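BH0493 protein (Bacillus halodurans C-125, PDB 2QEE) binds zinc and is a putative amidohydrolase, probably carrying out metal-dependent chemistry at the mouth of a beta/alpha barrel. Local coordinates at residues M283-E287 with E310-L314; L290-P294 with F318-M322. One frame throughout, in Å; residues are numbered along the deposited sequence.

Contact 1: M283-E287 with E310-L314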
ATOM      1  N   MET C 283       4.654  -8.898 -12.979  1.00 14.02           N
ATOM      2  CA  MET C 283       3.479  -8.861 -13.867  1.00 14.73           C
ATOM      3  C   MET C 283       3.857  -9.326 -15.283  1.00 15.48           C
ATOM      4  O   MET C 283       2.975  -9.504 -16.105  1.00 16.19           O
ATOM      5  CB  MET C 283       2.834  -7.468 -13.945  1.00 16.33           C
ATOM      6  CG  MET C 283       2.416  -6.903 -12.548  1.00 17.04           C
ATOM      7  SD  MET C 283       1.191  -7.963 -11.729  1.00 17.14           S
ATOM      8  CE  MET C 283      -0.153  -7.839 -12.915  1.00 18.43           C
ATOM      9  N   ASP C 284       5.148  -9.555 -15.546  1.00 17.18           N
ATOM     10  CA  ASP C 284       5.570  -9.826 -16.929  1.00 16.45           C
ATOM     11  C   ASP C 284       4.854 -11.009 -17.590  1.00 15.91           C
ATOM     12  O   ASP C 284       4.490 -10.935 -18.802  1.00 19.04           O
ATOM     13  CB  ASP C 284       7.092 -10.064 -16.964  1.00 15.49           C
ATOM     14  CG  ASP C 284       7.920  -8.789 -16.749  1.00 21.14           C
ATOM     15  OD1 ASP C 284       7.342  -7.704 -16.499  1.00 22.53           O
ATOM     16  OD2 ASP C 284       9.175  -8.892 -16.804  1.00 24.69           O
ATOM     17  N   GLY C 285       4.691 -12.107 -16.852  1.00 14.39           N
ATOM     18  CA  GLY C 285       4.145 -13.341 -17.473  1.00 16.65           C
ATOM     19  C   GLY C 285       2.699 -13.111 -17.823  1.00 16.91           C
ATOM     20  O   GLY C 285       2.194 -13.624 -18.851  1.00 16.09           O
ATOM     21  N   VAL C 286       1.990 -12.448 -16.908  1.00 16.48           N
ATOM     22  CA  VAL C 286       0.545 -12.170 -17.115  1.00 16.23           C
ATOM     23  C   VAL C 286       0.381 -11.220 -18.300  1.00 15.54           C
ATOM     24  O   VAL C 286      -0.482 -11.441 -19.167  1.00 16.99           O
ATOM     25  CB  VAL C 286      -0.148 -11.550 -15.866  1.00 14.62           C
ATOM     26  CG1 VAL C 286      -1.639 -11.361 -16.158  1.00 17.65           C
ATOM     27  CG2 VAL C 286       0.108 -12.443 -14.606  1.00 19.04           C
ATOM     28  N   GLU C 287       1.197 -10.162 -18.329  1.00 13.93           N
ATOM     29  CA  GLU C 287       1.243  -9.224 -19.444  1.00 12.83           C
ATOM     30  C   GLU C 287       1.463  -9.941 -20.781  1.00 13.46           C
ATOM     31  O   GLU C 287       0.738  -9.716 -21.772  1.00 15.43           O
ATOM     32  CB  GLU C 287       2.365  -8.196 -19.179  1.00 15.65           C
ATOM     33  CG  GLU C 287       2.420  -7.115 -20.244  1.00 13.92           C
ATOM     34  CD  GLU C 287       3.757  -6.400 -20.257  1.00 23.05           C
ATOM     35  OE1 GLU C 287       4.292  -6.130 -19.158  1.00 18.56           O
ATOM     36  OE2 GLU C 287       4.257  -6.070 -21.350  1.00 20.32           O
ATOM     37  N   GLU C 310      -1.195  -2.505  -9.549  1.00 12.80           N
ATOM     38  CA  GLU C 310      -0.676  -2.734 -10.913  1.00 13.29           C
ATOM     39  C   GLU C 310      -1.520  -3.791 -11.646  1.00 14.33           C
ATOM     40  O   GLU C 310      -1.666  -3.731 -12.862  1.00 13.19           O
ATOM     41  CB  GLU C 310       0.818  -3.032 -10.892  1.00 15.63           C
ATOM     42  CG  GLU C 310       1.176  -4.307 -10.174  1.00 10.17           C
ATOM     43  CD  GLU C 310       2.688  -4.481  -9.928  1.00 13.42           C
ATOM     44  OE1 GLU C 310       3.476  -3.557 -10.228  1.00 16.39           O
ATOM     45  OE2 GLU C 310       3.053  -5.546  -9.363  1.00 14.48           O
ATOM     46  N   LEU C 311      -2.089  -4.746 -10.896  1.00 11.89           N
ATOM     47  CA  LEU C 311      -3.079  -5.645 -11.529  1.00 13.18           C
ATOM     48  C   LEU C 311      -4.305  -4.869 -12.122  1.00 14.73           C
ATOM     49  O   LEU C 311      -4.759  -5.158 -13.256  1.00 15.38           O
ATOM     50  CB  LEU C 311      -3.555  -6.684 -10.512  1.00 11.26           C
ATOM     51  CG  LEU C 311      -4.639  -7.658 -11.002  1.00 12.06           C
ATOM     52  CD1 LEU C 311      -4.059  -8.524 -12.174  1.00 16.04           C
ATOM     53  CD2 LEU C 311      -5.139  -8.486  -9.866  1.00 13.88           C
ATOM     54  N   VAL C 312      -4.818  -3.893 -11.367  1.00 12.78           N
ATOM     55  CA  VAL C 312      -5.887  -3.006 -11.908  1.00 11.71           C
ATOM     56  C   VAL C 312      -5.406  -2.293 -13.135  1.00 11.79           C
ATOM     57  O   VAL C 312      -6.139  -2.258 -14.182  1.00 12.51           O
ATOM     58  CB  VAL C 312      -6.290  -1.968 -10.868  1.00 12.65           C
ATOM     59  CG1 VAL C 312      -7.345  -1.011 -11.453  1.00 13.77           C
ATOM     60  CG2 VAL C 312      -6.815  -2.711  -9.651  1.00 15.44           C
ATOM     61  N   VAL C 313      -4.164  -1.773 -13.122  1.00 12.63           N
ATOM     62  CA  VAL C 313      -3.732  -1.043 -14.325  1.00 14.00           C
ATOM     63  C   VAL C 313      -3.618  -2.016 -15.504  1.00 15.02           C
ATOM     64  O   VAL C 313      -3.942  -1.667 -16.655  1.00 13.71           O
ATOM     65  CB  VAL C 313      -2.366  -0.319 -14.124  1.00 14.39           C
ATOM     66  CG1 VAL C 313      -1.987   0.481 -15.404  1.00 13.86           C
ATOM     67  CG2 VAL C 313      -2.439   0.649 -12.913  1.00 11.59           C
ATOM     68  N   LEU C 314      -3.203  -3.242 -15.239  1.00 13.10           N
ATOM     69  CA  LEU C 314      -3.077  -4.210 -16.342  1.00 14.96           C
ATOM     70  C   LEU C 314      -4.471  -4.506 -16.953  1.00 14.75           C
ATOM     71  O   LEU C 314      -4.593  -4.670 -18.180  1.00 16.19           O
ATOM     72  CB  LEU C 314      -2.433  -5.484 -15.810  1.00 13.81           C
ATOM     73  CG  LEU C 314      -1.944  -6.430 -16.940  1.00 18.11           C
ATOM     74  CD1 LEU C 314      -0.979  -5.769 -17.939  1.00 19.12           C
ATOM     75  CD2 LEU C 314      -1.285  -7.644 -16.279  1.00 14.06           C
TER
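Over one face of the Glu310 carboxylate sits the CG methylene of Met283, 3.6 Å from Glu310 CD, while OE2 of the same carboxylate accepts a hydrogen bond from Asn307 ND2. The two segments belong to neighbouring outer helices, 284-292 and 308-317, of what is consistent with the distorted (beta/alpha)8 barrel of the amidohydrolases. The aliphatic stem of Glu310 crosses Met283 at a slant, with Glu310 CG 3.7 Å from Met283 CG. A charged residue suits this buried place because its methylenes pack while its acid end finds a polar partner.

Met283 is bent at chi2 (-61°) and chi3 (-62°), which curls the chain over and brings the terminal methyl against the neighbouring helix: CE lies 3.9 Å from Leu311 CA and 4.0 Å from Leu311 CD1. A flexible, unbranched thioether suits a place where one residue must fill the gap between a helix start and the flank of the next helix. Met302 of strand 298-302 also touches Met283, and Phe277 of a neighbouring subunit packs on both Met283 and Leu314. Glu287 turns its carboxylate elsewhere, to Arg291 and to Lys264 of that subunit. Leu314, its CG anti to the backbone N (chi1 -166°), reaches across so that one methyl serves two partners: CD2 lies 3.6 Å from Met283 CE and 3.7 Å from Val286 CG1.

Contact 2: L290-P294 with F318-M322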
ATOM      1  N   LEU C 290      -1.590 -12.071 -21.815  1.00 18.65           N
ATOM      2  CA  LEU C 290      -2.704 -11.273 -22.322  1.00 18.09           C
ATOM      3  C   LEU C 290      -2.479 -10.690 -23.722  1.00 18.20           C
ATOM      4  O   LEU C 290      -3.399 -10.653 -24.568  1.00 18.86           O
ATOM      5  CB  LEU C 290      -2.974 -10.131 -21.357  1.00 17.42           C
ATOM      6  CG  LEU C 290      -3.524 -10.618 -20.015  1.00 12.65           C
ATOM      7  CD1 LEU C 290      -3.401  -9.417 -19.039  1.00 13.78           C
ATOM      8  CD2 LEU C 290      -5.061 -11.053 -20.122  1.00 16.21           C
ATOM      9  N   ARG C 291      -1.266 -10.192 -23.946  1.00 16.79           N
ATOM     10  CA  ARG C 291      -0.924  -9.591 -25.217  1.00 18.78           C
ATOM     11  C   ARG C 291      -0.840 -10.628 -26.332  1.00 20.05           C
ATOM     12  O   ARG C 291      -1.396 -10.428 -27.420  1.00 19.01           O
ATOM     13  CB  ARG C 291       0.401  -8.854 -25.108  1.00 18.40           C
ATOM     14  CG  ARG C 291       0.930  -8.288 -26.453  1.00 18.37           C
ATOM     15  CD  ARG C 291       2.137  -7.425 -26.256  1.00 18.47           C
ATOM     16  NE  ARG C 291       3.186  -8.142 -25.532  1.00 22.77           N
ATOM     17  CZ  ARG C 291       3.545  -7.818 -24.284  1.00 24.97           C
ATOM     18  NH1 ARG C 291       2.972  -6.760 -23.704  1.00 25.56           N
ATOM     19  NH2 ARG C 291       4.474  -8.535 -23.631  1.00 23.48           N
ATOM     20  N   GLU C 292      -0.120 -11.704 -26.043  1.00 19.42           N
ATOM     21  CA  GLU C 292       0.211 -12.728 -27.038  1.00 20.72           C
ATOM     22  C   GLU C 292      -0.885 -13.752 -27.320  1.00 21.40           C
ATOM     23  O   GLU C 292      -0.795 -14.455 -28.353  1.00 20.75           O
ATOM     24  CB  GLU C 292       1.529 -13.456 -26.677  1.00 19.04           C
ATOM     25  CG  GLU C 292       2.692 -12.530 -26.422  1.00 19.19           C
ATOM     26  CD  GLU C 292       3.051 -11.612 -27.595  1.00 25.28           C
ATOM     27  OE1 GLU C 292       2.755 -11.954 -28.757  1.00 28.47           O
ATOM     28  OE2 GLU C 292       3.623 -10.521 -27.359  1.00 29.68           O
ATOM     29  N   TYR C 293      -1.901 -13.842 -26.440  1.00 18.60           N
ATOM     30  CA  TYR C 293      -3.012 -14.763 -26.607  1.00 17.86           C
ATOM     31  C   TYR C 293      -4.359 -13.997 -26.567  1.00 19.35           C
ATOM     32  O   TYR C 293      -5.155 -14.178 -25.634  1.00 20.18           O
ATOM     33  CB  TYR C 293      -2.936 -15.866 -25.552  1.00 19.71           C
ATOM     34  CG  TYR C 293      -1.715 -16.716 -25.766  1.00 21.25           C
ATOM     35  CD1 TYR C 293      -1.761 -17.832 -26.625  1.00 26.01           C
ATOM     36  CD2 TYR C 293      -0.490 -16.372 -25.163  1.00 18.31           C
ATOM     37  CE1 TYR C 293      -0.589 -18.603 -26.850  1.00 24.30           C
ATOM     38  CE2 TYR C 293       0.684 -17.134 -25.384  1.00 25.70           C
ATOM     39  CZ  TYR C 293       0.602 -18.235 -26.254  1.00 24.36           C
ATOM     40  OH  TYR C 293       1.749 -18.982 -26.457  1.00 28.54           O
ATOM     41  N   PRO C 294      -4.584 -13.095 -27.548  1.00 20.75           N
ATOM     42  CA  PRO C 294      -5.769 -12.201 -27.546  1.00 19.45           C
ATOM     43  C   PRO C 294      -7.062 -12.959 -27.691  1.00 21.20           C
ATOM     44  O   PRO C 294      -8.158 -12.415 -27.396  1.00 22.38           O
ATOM     45  CB  PRO C 294      -5.573 -11.349 -28.807  1.00 18.68           C
ATOM     46  CG  PRO C 294      -4.648 -12.164 -29.686  1.00 19.12           C
ATOM     47  CD  PRO C 294      -3.742 -12.878 -28.730  1.00 21.07           C
ATOM     48  N   PHE C 318      -5.947  -4.526 -21.015  1.00 15.10           N
ATOM     49  CA  PHE C 318      -6.396  -5.764 -21.726  1.00 16.45           C
ATOM     50  C   PHE C 318      -7.792  -6.185 -21.424  1.00 17.67           C
ATOM     51  O   PHE C 318      -8.077  -6.596 -20.307  1.00 16.57           O
ATOM     52  CB  PHE C 318      -5.439  -6.953 -21.466  1.00 15.69           C
ATOM     53  CG  PHE C 318      -4.059  -6.696 -21.952  1.00 16.12           C
ATOM     54  CD1 PHE C 318      -3.748  -6.832 -23.310  1.00 15.36           C
ATOM     55  CD2 PHE C 318      -3.079  -6.296 -21.083  1.00 14.99           C
ATOM     56  CE1 PHE C 318      -2.487  -6.557 -23.765  1.00 18.62           C
ATOM     57  CE2 PHE C 318      -1.811  -6.037 -21.507  1.00 15.48           C
ATOM     58  CZ  PHE C 318      -1.492  -6.168 -22.880  1.00 19.84           C
ATOM     59  N   SER C 319      -8.659  -6.215 -22.449  1.00 16.08           N
ATOM     60  CA  SER C 319     -10.030  -6.610 -22.242  1.00 17.75           C
ATOM     61  C   SER C 319     -10.221  -8.110 -22.065  1.00 16.19           C
ATOM     62  O   SER C 319     -11.268  -8.528 -21.639  1.00 17.39           O
ATOM     63  CB  SER C 319     -10.926  -6.123 -23.382  1.00 19.73           C
ATOM     64  OG  SER C 319     -10.463  -6.595 -24.667  1.00 22.04           O
ATOM     65  N   ASN C 320      -9.200  -8.917 -22.446  1.00 14.32           N
ATOM     66  CA  ASN C 320      -9.212 -10.344 -22.215  1.00 14.40           C
ATOM     67  C   ASN C 320      -8.739 -10.759 -20.801  1.00 17.07           C
ATOM     68  O   ASN C 320      -8.610 -11.968 -20.462  1.00 17.81           O
ATOM     69  CB  ASN C 320      -8.449 -11.104 -23.334  1.00 15.06           C
ATOM     70  CG  ASN C 320      -6.999 -10.746 -23.426  1.00 16.87           C
ATOM     71  OD1 ASN C 320      -6.571  -9.618 -23.117  1.00 17.30           O
ATOM     72  ND2 ASN C 320      -6.194 -11.713 -23.932  1.00 14.44           N
ATOM     73  N   LEU C 321      -8.579  -9.750 -19.932  1.00 17.23           N
ATOM     74  CA  LEU C 321      -8.334  -9.973 -18.510  1.00 15.04           C
ATOM     75  C   LEU C 321      -9.583  -9.577 -17.730  1.00 14.61           C
ATOM     76  O   LEU C 321     -10.099  -8.443 -17.910  1.00 13.33           O
ATOM     77  CB  LEU C 321      -7.172  -9.071 -18.019  1.00 13.33           C
ATOM     78  CG  LEU C 321      -6.852  -9.169 -16.539  1.00 16.15           C
ATOM     79  CD1 LEU C 321      -6.537 -10.616 -16.084  1.00 15.86           C
ATOM     80  CD2 LEU C 321      -5.697  -8.203 -16.236  1.00 16.65           C
ATOM     81  N   MET C 322     -10.020 -10.469 -16.851  1.00 13.55           N
ATOM     82  CA  MET C 322     -11.090 -10.137 -15.900  1.00 16.13           C
ATOM     83  C   MET C 322     -10.430 -10.393 -14.561  1.00 15.47           C
ATOM     84  O   MET C 322      -9.996 -11.492 -14.276  1.00 14.39           O
ATOM     85  CB  MET C 322     -12.334 -11.026 -16.049  1.00 14.03           C
ATOM     86  CG  MET C 322     -13.420 -10.816 -14.992  1.00 14.06           C
ATOM     87  SD  MET C 322     -13.926  -9.060 -14.974  1.00 17.55           S
ATOM     88  CE  MET C 322     -14.822  -8.980 -16.504  1.00 19.55           C
TER
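The type I turn from Phe318 to Leu321, which carries the chain from helix 308-317 into strand 321-323, packs Phe318 and Asn320 against Leu290 at the C-terminal end of helix 284-292. Asn320 ND2 donates to Leu290 O at 3.1 Å, nearly straight (164° at the hydrogen), arriving in the carbonyl plane on a lone pair and close to its own amide plane. An asparagine suits this place, since its short amide can serve a carbonyl near a helix end; ND2 also bonds Asn296 O. With chi1 at -61° the Phe318 ring swings over the helix, and Leu290 CB lies on one face in a CH-pi contact, 3.9 Å from the centroid of the Phe318 ring. Arg291 CA comes in obliquely, 3.7 Å from Phe318 CE1. With alanine in place of Phe318, Leu290 CB would probably lose the ring face it rests on, and His268 of a neighbouring subunit its nearly parallel ring partner. The forked end of Leu290 reaches further in, with CD2 3.6 Å from Leu321 CB. Phe298 of strand 298-302 touches both Leu290 and Asn320, Leu321 leans on Val300 of that strand and Ala315 of helix 308-317, and Tyr293 packs against helix 237-253.

Both contacts join helix 284-292 to the chain that follows strand 298-302, contact 1 near the helix start and contact 2 at its C-terminal end, with centres 10 Å apart. They merge through Leu314, whose CD2 lies 3.9 Å from Leu290 CD1, making one apolar seam along the helix. Contact 1 is wholly buried and joins helix to helix with methyl and thioether groups, without a hydrogen bond across. Contact 2 is only partly buried, and where the end of the helix meets the turn before strand 321-323 it adds an aromatic face and a hydrogen bond from a side-chain amide to a main-chain carbonyl. Both also touch the second subunit, and both lie away from the zinc site.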